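Local coordinates for GrpU microcompartment shell protein (Pectobacterium wasabiae, PDB 4OLP) that forms hexamers that probably tile the shell of a glycyl-radical type bacterial microcompartment and carries an iron-sulfur cluster binding site, at the interface of chains A and B. Numbering follows the deposited sequence. Chains: chain A/B, GrpU microcompartment shell protein.

The interface of chains A and B. Residues chain A 52, 55-56; chain B 6, 9-10, 13.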
ATOM      1  N   ASP A  52     -14.885 -21.055  -1.728  1.00 96.22           N
ATOM      2  CA  ASP A  52     -15.596 -21.915  -2.693  1.00 91.36           C
ATOM      3  C   ASP A  52     -16.111 -23.170  -1.980  1.00 90.62           C
ATOM      4  O   ASP A  52     -17.248 -23.623  -2.182  1.00 85.42           O
ATOM      5  CB  ASP A  52     -14.632 -22.295  -3.795  1.00 89.45           C
ATOM      6  CG  ASP A  52     -15.152 -23.405  -4.676  1.00 96.68           C
ATOM      7  OD1 ASP A  52     -15.987 -23.104  -5.564  1.00 86.03           O
ATOM      8  OD2 ASP A  52     -14.682 -24.561  -4.515  1.00 97.29           O
ATOM      9  N   SER A  55     -19.152 -22.135  -0.131  1.00 93.99           N
ATOM     10  CA  SER A  55     -20.282 -21.934  -1.011  1.00 98.27           C
ATOM     11  C   SER A  55     -20.892 -23.286  -1.385  1.00104.56           C
ATOM     12  O   SER A  55     -22.097 -23.382  -1.625  1.00112.73           O
ATOM     13  CB  SER A  55     -19.859 -21.165  -2.240  1.00 91.80           C
ATOM     14  OG  SER A  55     -19.127 -21.987  -3.104  1.00 89.11           O
ATOM     15  N   LYS A  56     -20.067 -24.334  -1.402  1.00 98.34           N
ATOM     16  CA  LYS A  56     -20.562 -25.693  -1.644  1.00 97.65           C
ATOM     17  C   LYS A  56     -21.202 -26.259  -0.369  1.00105.86           C
ATOM     18  O   LYS A  56     -22.050 -27.140  -0.445  1.00 99.51           O
ATOM     19  CB  LYS A  56     -19.447 -26.604  -2.156  1.00 91.85           C
ATOM     20  CG  LYS A  56     -18.972 -26.227  -3.529  1.00 88.82           C
ATOM     21  CD  LYS A  56     -17.648 -26.881  -3.862  1.00 91.90           C
ATOM     22  CE  LYS A  56     -17.291 -26.660  -5.321  1.00 98.39           C
ATOM     23  NZ  LYS A  56     -15.836 -26.845  -5.590  1.00100.31           N
TER
ATOM     24  N   ILE B   6      -9.007 -24.666  -8.160  1.00 74.14           N
ATOM     25  CA  ILE B   6     -10.362 -24.893  -7.714  1.00 76.58           C
ATOM     26  C   ILE B   6     -11.012 -25.754  -8.768  1.00 76.33           C
ATOM     27  O   ILE B   6     -11.197 -25.316  -9.899  1.00 70.25           O
ATOM     28  CB  ILE B   6     -11.130 -23.568  -7.551  1.00 78.94           C
ATOM     29  CG1 ILE B   6     -10.515 -22.757  -6.424  1.00 79.03           C
ATOM     30  CG2 ILE B   6     -12.613 -23.815  -7.271  1.00 80.43           C
ATOM     31  CD1 ILE B   6     -10.850 -21.282  -6.469  1.00 80.84           C
ATOM     32  N   PRO B   9     -15.800 -25.080  -9.850  1.00 74.39           N
ATOM     33  CA  PRO B   9     -16.167 -23.967  -9.002  1.00 76.43           C
ATOM     34  C   PRO B   9     -17.652 -23.685  -9.021  1.00 77.40           C
ATOM     35  O   PRO B   9     -18.321 -23.927 -10.000  1.00 77.13           O
ATOM     36  CB  PRO B   9     -15.408 -22.798  -9.618  1.00 74.37           C
ATOM     37  CG  PRO B   9     -15.236 -23.179 -11.032  1.00 73.31           C
ATOM     38  CD  PRO B   9     -14.993 -24.646 -10.995  1.00 73.70           C
ATOM     39  N   THR B  10     -18.141 -23.173  -7.908  1.00 87.62           N
ATOM     40  CA  THR B  10     -19.522 -22.743  -7.742  1.00 92.63           C
ATOM     41  C   THR B  10     -19.809 -21.555  -8.669  1.00 85.33           C
ATOM     42  O   THR B  10     -18.886 -20.912  -9.142  1.00 80.11           O
ATOM     43  CB  THR B  10     -19.681 -22.348  -6.253  1.00104.92           C
ATOM     44  OG1 THR B  10     -19.527 -23.515  -5.424  1.00107.24           O
ATOM     45  CG2 THR B  10     -21.008 -21.685  -5.950  1.00114.57           C
ATOM     46  N   THR B  13     -18.612 -18.724  -6.604  1.00 97.95           N
ATOM     47  CA  THR B  13     -17.166 -18.585  -6.664  1.00 95.62           C
ATOM     48  C   THR B  13     -16.798 -17.760  -7.894  1.00 89.06           C
ATOM     49  O   THR B  13     -15.939 -16.859  -7.828  1.00 87.27           O
ATOM     50  CB  THR B  13     -16.472 -19.952  -6.692  1.00 96.23           C
ATOM     51  OG1 THR B  13     -16.749 -20.648  -5.471  1.00102.37           O
ATOM     52  CG2 THR B  13     -14.964 -19.795  -6.857  1.00 95.19           C
TER
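A:Asp52 reaches from the last turns of helix 44-56 to the start of helix 11-19 in chain B, where its carboxylate meets B:Thr10 and B:Thr13. This is a contact between neighbouring copies of the BMC-domain protein, probably one that helps hold the six subunits of the assembly together. With CG anti to the backbone N (chi1 168°), the carboxylate extends away from its own helix. Its OD1 accepts two bonds. The hydroxyl OG1 of B:Thr13 comes to the anti lone pair of A:Asp52 OD1 at 2.6 Å. The backbone N of B:Thr10 lies 3.2 Å from A:Asp52 OD1, nearly along its C-O axis, in a straight bond (171° at the hydrogen). An aspartate suits this place, since its charge lies near the N-terminal, probably positive end of helix 11-19; threonine suits position 13, its short hydroxyl donating directly.

The other oxygen is held within chain A. The long, extended chain of A:Lys56 lets NZ reach back to the syn lone pair of A:Asp52 OD2 at 2.8 Å, a salt bridge that helps fix the carboxylate's rotation and probably offsets its charge. On the way, the lysine methylenes run past B:Thr10 in the opposite direction to its side chain. Small hydroxyl residues suit the next pair: A:Ser55 OG shares a 2.8 Å hydrogen bond with B:Thr10 OG1 and also donates to the carbonyl O of A:Asp52.

Beside this tight polar centre, B:Pro9 and B:Ile6 make no polar bonds across. B:Pro9, a loop residue without an N-H to offer, loses only 2 Å² of surface. Aliphatic B:Ile6 presents its methyl CG2, 3.5 Å from A:Asp52 OD2.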